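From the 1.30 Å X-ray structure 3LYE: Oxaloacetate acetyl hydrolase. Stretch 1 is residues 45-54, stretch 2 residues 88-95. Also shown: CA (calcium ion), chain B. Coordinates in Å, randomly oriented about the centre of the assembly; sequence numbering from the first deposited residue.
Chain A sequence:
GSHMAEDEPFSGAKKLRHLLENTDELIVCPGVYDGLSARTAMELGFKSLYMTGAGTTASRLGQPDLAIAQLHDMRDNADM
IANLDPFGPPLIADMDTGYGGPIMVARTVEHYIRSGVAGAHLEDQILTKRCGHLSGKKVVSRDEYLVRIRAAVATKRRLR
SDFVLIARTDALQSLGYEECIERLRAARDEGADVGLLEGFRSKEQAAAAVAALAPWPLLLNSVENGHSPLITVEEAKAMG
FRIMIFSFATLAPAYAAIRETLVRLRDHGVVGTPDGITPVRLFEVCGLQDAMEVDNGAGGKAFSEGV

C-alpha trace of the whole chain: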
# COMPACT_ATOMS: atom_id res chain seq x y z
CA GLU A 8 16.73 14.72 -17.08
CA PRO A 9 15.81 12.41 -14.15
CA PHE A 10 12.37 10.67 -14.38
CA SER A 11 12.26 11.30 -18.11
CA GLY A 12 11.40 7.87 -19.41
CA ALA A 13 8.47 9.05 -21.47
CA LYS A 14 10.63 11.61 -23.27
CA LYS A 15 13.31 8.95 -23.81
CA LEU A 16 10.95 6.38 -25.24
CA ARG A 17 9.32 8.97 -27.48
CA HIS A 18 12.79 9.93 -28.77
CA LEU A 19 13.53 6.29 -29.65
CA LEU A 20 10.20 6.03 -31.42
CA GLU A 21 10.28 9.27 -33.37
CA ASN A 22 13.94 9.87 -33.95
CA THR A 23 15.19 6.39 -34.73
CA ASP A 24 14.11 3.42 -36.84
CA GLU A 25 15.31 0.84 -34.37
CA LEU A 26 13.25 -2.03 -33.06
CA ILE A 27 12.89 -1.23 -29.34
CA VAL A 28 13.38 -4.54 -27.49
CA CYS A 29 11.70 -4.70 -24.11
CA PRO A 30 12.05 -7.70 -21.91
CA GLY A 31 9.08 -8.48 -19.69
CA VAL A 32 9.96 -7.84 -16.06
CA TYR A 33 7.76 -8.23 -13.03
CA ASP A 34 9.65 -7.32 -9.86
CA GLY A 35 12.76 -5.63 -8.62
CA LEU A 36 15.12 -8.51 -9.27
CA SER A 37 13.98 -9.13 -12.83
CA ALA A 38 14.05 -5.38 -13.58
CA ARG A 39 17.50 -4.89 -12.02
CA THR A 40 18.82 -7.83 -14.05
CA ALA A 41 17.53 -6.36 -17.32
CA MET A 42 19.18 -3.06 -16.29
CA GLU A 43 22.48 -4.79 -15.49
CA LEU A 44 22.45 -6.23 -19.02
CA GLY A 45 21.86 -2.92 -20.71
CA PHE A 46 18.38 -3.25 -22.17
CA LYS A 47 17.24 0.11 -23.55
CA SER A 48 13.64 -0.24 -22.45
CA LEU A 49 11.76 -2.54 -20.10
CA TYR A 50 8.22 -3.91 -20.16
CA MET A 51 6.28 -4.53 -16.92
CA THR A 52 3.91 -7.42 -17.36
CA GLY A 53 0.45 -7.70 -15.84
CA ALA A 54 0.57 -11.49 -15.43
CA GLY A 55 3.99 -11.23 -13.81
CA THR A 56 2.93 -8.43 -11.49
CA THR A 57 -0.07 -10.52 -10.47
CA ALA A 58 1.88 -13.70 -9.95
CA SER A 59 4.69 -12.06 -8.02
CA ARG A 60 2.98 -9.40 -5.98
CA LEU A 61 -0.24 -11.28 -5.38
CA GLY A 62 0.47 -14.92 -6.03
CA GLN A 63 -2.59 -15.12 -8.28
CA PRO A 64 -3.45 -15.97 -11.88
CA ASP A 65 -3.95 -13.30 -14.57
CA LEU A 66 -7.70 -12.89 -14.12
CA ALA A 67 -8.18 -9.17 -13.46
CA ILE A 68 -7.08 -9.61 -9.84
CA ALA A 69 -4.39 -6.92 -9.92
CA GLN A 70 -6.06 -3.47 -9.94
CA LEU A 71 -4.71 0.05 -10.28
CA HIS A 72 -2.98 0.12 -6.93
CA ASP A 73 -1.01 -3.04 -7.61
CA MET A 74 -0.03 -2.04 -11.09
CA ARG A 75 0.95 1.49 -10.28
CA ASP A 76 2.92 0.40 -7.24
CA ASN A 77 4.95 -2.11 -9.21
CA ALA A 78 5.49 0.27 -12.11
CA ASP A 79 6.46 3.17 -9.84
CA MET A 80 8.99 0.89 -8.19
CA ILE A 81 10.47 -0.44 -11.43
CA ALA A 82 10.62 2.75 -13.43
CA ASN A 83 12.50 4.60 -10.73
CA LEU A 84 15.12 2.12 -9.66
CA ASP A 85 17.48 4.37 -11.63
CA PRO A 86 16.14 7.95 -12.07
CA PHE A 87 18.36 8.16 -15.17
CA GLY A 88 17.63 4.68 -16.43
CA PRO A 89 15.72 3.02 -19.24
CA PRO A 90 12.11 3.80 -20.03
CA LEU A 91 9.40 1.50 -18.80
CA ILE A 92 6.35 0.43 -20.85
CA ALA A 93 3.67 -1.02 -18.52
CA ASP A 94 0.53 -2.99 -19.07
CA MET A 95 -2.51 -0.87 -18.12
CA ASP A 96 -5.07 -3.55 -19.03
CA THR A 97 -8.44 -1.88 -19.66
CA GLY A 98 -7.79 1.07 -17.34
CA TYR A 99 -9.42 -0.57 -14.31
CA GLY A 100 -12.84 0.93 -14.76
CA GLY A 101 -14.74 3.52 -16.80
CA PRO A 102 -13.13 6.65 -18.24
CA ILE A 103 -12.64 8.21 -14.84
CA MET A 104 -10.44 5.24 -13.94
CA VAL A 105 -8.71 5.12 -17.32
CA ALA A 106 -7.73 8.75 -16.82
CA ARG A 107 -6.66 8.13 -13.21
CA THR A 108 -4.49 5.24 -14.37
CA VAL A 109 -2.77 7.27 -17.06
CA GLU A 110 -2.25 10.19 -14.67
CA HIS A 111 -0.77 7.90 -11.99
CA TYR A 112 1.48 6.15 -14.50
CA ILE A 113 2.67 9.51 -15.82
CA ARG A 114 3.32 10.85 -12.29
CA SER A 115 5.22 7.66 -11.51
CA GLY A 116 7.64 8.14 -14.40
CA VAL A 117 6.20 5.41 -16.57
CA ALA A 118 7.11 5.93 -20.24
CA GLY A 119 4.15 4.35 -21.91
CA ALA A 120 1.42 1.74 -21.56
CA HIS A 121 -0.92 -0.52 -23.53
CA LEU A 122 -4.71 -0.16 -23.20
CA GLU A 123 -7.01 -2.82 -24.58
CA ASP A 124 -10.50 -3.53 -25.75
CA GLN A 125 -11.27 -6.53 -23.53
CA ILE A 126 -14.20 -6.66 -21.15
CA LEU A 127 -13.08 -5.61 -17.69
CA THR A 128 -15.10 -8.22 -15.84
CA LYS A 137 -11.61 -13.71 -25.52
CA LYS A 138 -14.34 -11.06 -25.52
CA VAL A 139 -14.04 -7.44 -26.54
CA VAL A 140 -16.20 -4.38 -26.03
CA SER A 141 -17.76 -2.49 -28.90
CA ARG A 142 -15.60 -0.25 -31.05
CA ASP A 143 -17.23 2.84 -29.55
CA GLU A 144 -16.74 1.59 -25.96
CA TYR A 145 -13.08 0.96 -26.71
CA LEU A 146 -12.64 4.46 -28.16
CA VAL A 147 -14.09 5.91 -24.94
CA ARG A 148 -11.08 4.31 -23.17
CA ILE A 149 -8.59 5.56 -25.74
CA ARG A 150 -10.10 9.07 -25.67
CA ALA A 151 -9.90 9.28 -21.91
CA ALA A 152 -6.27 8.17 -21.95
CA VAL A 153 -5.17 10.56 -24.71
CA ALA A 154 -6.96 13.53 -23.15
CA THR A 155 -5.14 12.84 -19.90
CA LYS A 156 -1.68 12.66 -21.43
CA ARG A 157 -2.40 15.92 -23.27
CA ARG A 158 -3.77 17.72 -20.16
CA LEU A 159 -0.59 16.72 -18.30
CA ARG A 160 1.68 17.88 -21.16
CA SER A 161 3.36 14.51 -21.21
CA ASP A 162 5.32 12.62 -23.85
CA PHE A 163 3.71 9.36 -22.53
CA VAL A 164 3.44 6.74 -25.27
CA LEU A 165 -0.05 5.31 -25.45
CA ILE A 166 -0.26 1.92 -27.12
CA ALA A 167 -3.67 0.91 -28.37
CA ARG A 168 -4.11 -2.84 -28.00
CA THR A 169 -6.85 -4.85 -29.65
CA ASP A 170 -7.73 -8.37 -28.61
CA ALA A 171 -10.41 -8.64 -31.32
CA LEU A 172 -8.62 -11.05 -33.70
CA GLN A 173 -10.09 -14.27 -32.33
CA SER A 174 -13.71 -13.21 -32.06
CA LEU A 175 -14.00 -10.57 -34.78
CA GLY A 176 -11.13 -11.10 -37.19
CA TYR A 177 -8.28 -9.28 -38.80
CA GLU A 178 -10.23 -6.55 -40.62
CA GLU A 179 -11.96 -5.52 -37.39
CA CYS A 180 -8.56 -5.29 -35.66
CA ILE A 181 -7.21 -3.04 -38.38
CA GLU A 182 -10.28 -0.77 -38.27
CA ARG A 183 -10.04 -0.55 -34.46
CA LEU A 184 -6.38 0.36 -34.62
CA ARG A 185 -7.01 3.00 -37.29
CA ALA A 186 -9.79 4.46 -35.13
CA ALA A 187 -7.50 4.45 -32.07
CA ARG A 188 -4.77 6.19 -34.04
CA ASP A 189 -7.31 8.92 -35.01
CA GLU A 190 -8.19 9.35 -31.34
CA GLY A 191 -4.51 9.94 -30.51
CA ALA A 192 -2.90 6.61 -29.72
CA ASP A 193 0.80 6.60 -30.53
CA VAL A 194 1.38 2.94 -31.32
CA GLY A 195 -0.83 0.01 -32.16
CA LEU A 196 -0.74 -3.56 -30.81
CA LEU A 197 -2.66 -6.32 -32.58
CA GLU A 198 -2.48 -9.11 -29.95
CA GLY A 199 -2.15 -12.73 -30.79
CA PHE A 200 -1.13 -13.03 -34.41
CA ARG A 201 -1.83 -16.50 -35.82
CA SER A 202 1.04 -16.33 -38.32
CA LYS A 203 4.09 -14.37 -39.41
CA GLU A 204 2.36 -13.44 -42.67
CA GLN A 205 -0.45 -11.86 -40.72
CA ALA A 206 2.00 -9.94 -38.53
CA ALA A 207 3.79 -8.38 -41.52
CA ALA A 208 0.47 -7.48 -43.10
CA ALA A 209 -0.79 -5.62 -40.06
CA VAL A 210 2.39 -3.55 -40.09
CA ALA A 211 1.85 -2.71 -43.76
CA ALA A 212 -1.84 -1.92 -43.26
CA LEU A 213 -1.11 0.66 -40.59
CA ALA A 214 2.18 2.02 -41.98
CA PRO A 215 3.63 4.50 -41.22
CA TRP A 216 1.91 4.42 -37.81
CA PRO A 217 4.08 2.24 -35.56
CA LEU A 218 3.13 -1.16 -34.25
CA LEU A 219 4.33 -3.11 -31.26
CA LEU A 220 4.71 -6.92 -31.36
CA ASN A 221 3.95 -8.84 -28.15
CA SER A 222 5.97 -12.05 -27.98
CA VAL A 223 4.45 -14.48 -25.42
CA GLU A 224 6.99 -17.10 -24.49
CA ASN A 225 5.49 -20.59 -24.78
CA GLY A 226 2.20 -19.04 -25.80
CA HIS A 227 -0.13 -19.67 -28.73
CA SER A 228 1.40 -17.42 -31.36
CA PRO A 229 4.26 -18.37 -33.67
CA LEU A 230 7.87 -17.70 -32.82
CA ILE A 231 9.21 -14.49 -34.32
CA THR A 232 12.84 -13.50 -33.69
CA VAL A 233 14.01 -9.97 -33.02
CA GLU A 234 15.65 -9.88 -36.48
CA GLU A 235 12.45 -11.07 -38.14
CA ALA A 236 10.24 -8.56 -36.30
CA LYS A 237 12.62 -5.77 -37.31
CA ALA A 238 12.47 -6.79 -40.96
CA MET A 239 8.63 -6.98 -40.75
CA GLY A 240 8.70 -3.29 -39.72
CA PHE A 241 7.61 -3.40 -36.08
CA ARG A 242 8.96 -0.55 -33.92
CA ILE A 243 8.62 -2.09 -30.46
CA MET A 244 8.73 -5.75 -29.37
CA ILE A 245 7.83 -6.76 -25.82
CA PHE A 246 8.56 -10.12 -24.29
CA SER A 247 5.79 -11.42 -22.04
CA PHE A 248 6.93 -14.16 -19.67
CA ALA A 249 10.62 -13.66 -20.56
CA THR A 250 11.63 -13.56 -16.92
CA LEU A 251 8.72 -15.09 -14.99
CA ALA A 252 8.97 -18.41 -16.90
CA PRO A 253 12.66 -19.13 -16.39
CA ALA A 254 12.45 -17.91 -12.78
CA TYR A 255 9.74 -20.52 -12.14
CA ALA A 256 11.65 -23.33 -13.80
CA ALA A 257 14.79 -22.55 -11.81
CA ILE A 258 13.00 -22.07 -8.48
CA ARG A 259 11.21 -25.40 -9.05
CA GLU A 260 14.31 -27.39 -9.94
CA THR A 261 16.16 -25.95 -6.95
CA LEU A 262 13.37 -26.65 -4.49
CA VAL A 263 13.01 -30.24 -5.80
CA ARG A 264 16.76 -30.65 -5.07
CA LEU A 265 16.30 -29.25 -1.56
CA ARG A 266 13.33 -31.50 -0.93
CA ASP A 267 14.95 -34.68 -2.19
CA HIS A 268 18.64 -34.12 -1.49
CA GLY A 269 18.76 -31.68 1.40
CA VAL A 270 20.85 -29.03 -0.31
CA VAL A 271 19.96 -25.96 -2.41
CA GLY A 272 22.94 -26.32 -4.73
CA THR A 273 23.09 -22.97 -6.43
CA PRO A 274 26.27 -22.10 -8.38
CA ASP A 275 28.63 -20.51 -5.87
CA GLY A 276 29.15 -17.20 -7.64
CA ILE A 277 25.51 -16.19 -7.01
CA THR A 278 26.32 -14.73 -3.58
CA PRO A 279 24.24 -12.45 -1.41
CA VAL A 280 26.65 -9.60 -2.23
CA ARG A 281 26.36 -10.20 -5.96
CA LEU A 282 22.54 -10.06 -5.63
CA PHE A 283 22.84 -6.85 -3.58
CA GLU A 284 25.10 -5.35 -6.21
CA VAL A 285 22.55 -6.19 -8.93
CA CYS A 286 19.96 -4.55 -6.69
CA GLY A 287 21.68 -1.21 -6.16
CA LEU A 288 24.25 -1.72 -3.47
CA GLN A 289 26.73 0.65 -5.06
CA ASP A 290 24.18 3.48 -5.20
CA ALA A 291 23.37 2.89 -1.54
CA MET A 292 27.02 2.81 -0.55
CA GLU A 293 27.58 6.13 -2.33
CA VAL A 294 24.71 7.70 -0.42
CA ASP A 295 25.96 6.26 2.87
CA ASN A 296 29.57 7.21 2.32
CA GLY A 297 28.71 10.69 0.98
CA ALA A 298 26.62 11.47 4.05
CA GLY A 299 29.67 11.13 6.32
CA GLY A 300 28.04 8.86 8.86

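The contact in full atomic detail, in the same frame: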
# COMPACT_ATOMS: atom_id res chain seq x y z
N GLY A 45 21.94 -3.98 -19.74
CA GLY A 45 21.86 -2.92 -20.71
C GLY A 45 20.69 -2.76 -21.65
O GLY A 45 20.80 -2.07 -22.67
N PHE A 46 19.57 -3.38 -21.34
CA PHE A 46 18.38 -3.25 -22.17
C PHE A 46 18.03 -1.77 -22.19
O PHE A 46 18.13 -1.09 -21.18
CB PHE A 46 17.27 -4.15 -21.68
CG PHE A 46 17.46 -5.59 -22.09
CD1 PHE A 46 17.00 -6.03 -23.31
CD2 PHE A 46 18.14 -6.48 -21.30
CE1 PHE A 46 17.18 -7.33 -23.70
CE2 PHE A 46 18.34 -7.76 -21.72
CZ PHE A 46 17.85 -8.18 -22.92
N LYS A 47 17.57 -1.30 -23.34
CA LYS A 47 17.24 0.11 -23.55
C LYS A 47 15.86 0.52 -23.15
O LYS A 47 15.57 1.70 -23.11
CB LYS A 47 17.51 0.48 -25.04
CG LYS A 47 18.97 0.25 -25.53
CD LYS A 47 20.03 0.82 -24.53
CE LYS A 47 21.46 0.94 -25.10
NZ LYS A 47 22.05 -0.30 -25.65
N SER A 48 15.01 -0.45 -22.88
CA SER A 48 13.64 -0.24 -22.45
C SER A 48 13.19 -1.52 -21.79
O SER A 48 13.66 -2.61 -22.14
CB SER A 48 12.72 0.09 -23.63
OG SER A 48 11.42 0.42 -23.12
N LEU A 49 12.29 -1.40 -20.83
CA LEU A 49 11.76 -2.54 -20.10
C LEU A 49 10.25 -2.58 -20.27
O LEU A 49 9.64 -1.54 -20.55
CB LEU A 49 12.03 -2.41 -18.60
CG LEU A 49 13.37 -2.94 -18.06
CD1 LEU A 49 14.59 -2.73 -18.87
CD2 LEU A 49 13.59 -2.53 -16.61
N TYR A 50 9.66 -3.75 -20.08
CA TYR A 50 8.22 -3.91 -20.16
C TYR A 50 7.74 -4.57 -18.85
O TYR A 50 8.23 -5.65 -18.45
CB TYR A 50 7.81 -4.82 -21.33
CG TYR A 50 6.37 -5.28 -21.33
CD1 TYR A 50 6.05 -6.61 -21.45
CD2 TYR A 50 5.34 -4.37 -21.25
CE1 TYR A 50 4.76 -7.00 -21.45
CE2 TYR A 50 4.06 -4.77 -21.22
CZ TYR A 50 3.76 -6.08 -21.37
OH TYR A 50 2.47 -6.47 -21.40
N MET A 51 6.82 -3.94 -18.13
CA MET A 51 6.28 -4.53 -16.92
C MET A 51 5.00 -5.26 -17.27
O MET A 51 3.99 -4.68 -17.68
CB MET A 51 5.92 -3.50 -15.88
CG MET A 51 5.47 -4.14 -14.55
SD MET A 51 4.80 -2.95 -13.37
CE MET A 51 3.07 -2.92 -13.87
N THR A 52 5.03 -6.57 -17.05
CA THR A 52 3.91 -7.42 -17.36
C THR A 52 2.83 -7.44 -16.30
O THR A 52 3.08 -7.34 -15.11
CB THR A 52 4.36 -8.86 -17.61
OG1 THR A 52 4.65 -9.46 -16.36
CG2 THR A 52 5.57 -8.90 -18.48
N GLY A 53 1.59 -7.60 -16.74
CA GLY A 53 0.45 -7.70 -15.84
C GLY A 53 0.41 -9.08 -15.19
O GLY A 53 0.17 -9.21 -13.99
N ALA A 54 0.60 -10.14 -15.97
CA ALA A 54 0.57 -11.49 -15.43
C ALA A 54 1.68 -11.66 -14.41
O ALA A 54 1.49 -12.31 -13.41
CB ALA A 54 0.71 -12.54 -16.53
N GLY A 88 17.64 5.92 -15.70
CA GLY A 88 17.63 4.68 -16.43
C GLY A 88 16.71 4.53 -17.61
O GLY A 88 16.17 5.50 -18.12
N PRO A 89 16.55 3.29 -18.08
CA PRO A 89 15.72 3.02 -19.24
C PRO A 89 14.24 3.20 -19.05
O PRO A 89 13.74 2.96 -17.97
CB PRO A 89 16.02 1.55 -19.55
CG PRO A 89 16.43 0.95 -18.29
CD PRO A 89 17.11 2.06 -17.50
N PRO A 90 13.55 3.64 -20.12
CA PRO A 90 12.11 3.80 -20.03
C PRO A 90 11.39 2.48 -19.78
O PRO A 90 11.82 1.40 -20.21
CB PRO A 90 11.72 4.33 -21.44
CG PRO A 90 12.84 4.04 -22.29
CD PRO A 90 14.07 4.05 -21.44
N LEU A 91 10.25 2.59 -19.10
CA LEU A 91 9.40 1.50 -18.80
C LEU A 91 8.01 1.59 -19.49
O LEU A 91 7.34 2.62 -19.39
CB LEU A 91 9.08 1.46 -17.26
CG LEU A 91 8.20 0.27 -16.84
CD1 LEU A 91 8.87 -1.09 -17.07
CD2 LEU A 91 7.74 0.45 -15.38
N ILE A 92 7.67 0.55 -20.26
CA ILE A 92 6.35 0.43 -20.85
C ILE A 92 5.63 -0.52 -19.87
O ILE A 92 6.20 -1.57 -19.53
CB ILE A 92 6.35 -0.18 -22.24
CG1 ILE A 92 7.03 0.78 -23.21
CG2 ILE A 92 4.90 -0.48 -22.68
CD1 ILE A 92 7.25 0.20 -24.59
N ALA A 93 4.41 -0.18 -19.43
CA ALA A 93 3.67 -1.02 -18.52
C ALA A 93 2.30 -1.36 -19.04
O ALA A 93 1.66 -0.57 -19.72
CB ALA A 93 3.51 -0.34 -17.18
N ASP A 94 1.87 -2.58 -18.75
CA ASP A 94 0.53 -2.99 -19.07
C ASP A 94 -0.43 -2.12 -18.25
O ASP A 94 -0.12 -1.84 -17.08
CB ASP A 94 0.37 -4.45 -18.58
CG ASP A 94 -0.93 -5.12 -18.95
OD1 ASP A 94 -1.83 -4.48 -19.54
OD2 ASP A 94 -1.03 -6.35 -18.64
N MET A 95 -1.49 -1.60 -18.86
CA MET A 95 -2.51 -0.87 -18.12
C MET A 95 -3.89 -1.55 -18.32
O MET A 95 -4.93 -0.99 -18.02
CB MET A 95 -2.56 0.64 -18.32
CG MET A 95 -3.00 1.10 -19.68
SD MET A 95 -3.27 2.89 -19.79
CE MET A 95 -4.85 3.00 -18.98
CA CA B . -3.05 -7.78 -18.92
O HOH W 1 1.21 -7.94 -19.55
O HOH W 2 -3.01 -6.47 -20.90
O HOH W 3 -5.29 -8.12 -19.89
O HOH W 4 -2.56 -8.59 -16.80
O HOH W 5 -3.79 -10.19 -19.09
O HOH W 6 -1.45 -8.49 -19.87

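The most unusual feature of this contact lies at its C-terminal end, where a pair of neighbouring parallel strands delivers a carboxylate to a metal ion. Asp94 OD2 sits 2.5 Å from the calcium ion CA, which five waters and one atom elsewhere in the structure also bind, and the same oxygen accepts a hydrogen bond from water 1 at 2.9 Å. That water also accepts from Gly53 N at 2.9 Å and is hydrogen-bonded to Tyr50 OH at 2.7 Å, so one solvent molecule ties both stretches together beside the metal. Gly53 suits this crowded place: its CA already lies 3.4 Å from Asp94 OD2, and a CB built on it would fall 2.3 Å from that oxygen.

The general principle is that a parallel sheet positions polar groups at the strand ends by means of a regular backbone ladder. Strands 49-51 and 91-94 run in the same direction at 21°, and their hydrogen bonds alternate across the gap as parallel pairing requires. Leu49 N donates to Pro90 O (2.9 Å), Ile92 N to Leu49 O (2.9 Å), Met51 N to Ile92 O (2.8 Å) and Asp94 N to Met51 O (3.2 Å), all nearly straight. Between these rungs, CA-H...O contacts such as Tyr50 CA to Ile92 O at 3.2 Å use the same carbonyls a second time.

Ahead of the ladder, Pro89 and Pro90 have no amide hydrogen to offer, yet Pro90 remains useful as an acceptor. Pro90 O also accepts a hydrogen bond from Ser48 OG at 3.1 Å; the t rotamer places this small polar group within reach, although its CA-to-CB bond points sideways. The rings pack instead: Pro90 CD approaches Lys47 O at 3.2 Å, and Pro89 CG meets Leu49 CD1 at 4.2 Å. Lys47 itself points its CA-to-CB bond away and remains exposed, contributing through its backbone.

On one face of the sheet, Leu49, Met51, Leu91 and Ala93 form a buried apolar patch. Leu91 CD1 reaches across to both neighbours, 3.8 Å from Leu49 CB and 4.0 Å from Met51 CB, while the short Ala93 meets Met51 with CB to CB at 4.2 Å. The other face carries Tyr50 and Ile92, where Tyr50 CD2 touches Ile92 CG2 at 4.2 Å. Tyrosine serves two roles there, its ring lying obliquely beside the neighbouring strand and its hydroxyl extending to the water beside Asp94. Together the stretches bury 588 Å², summed over both sides.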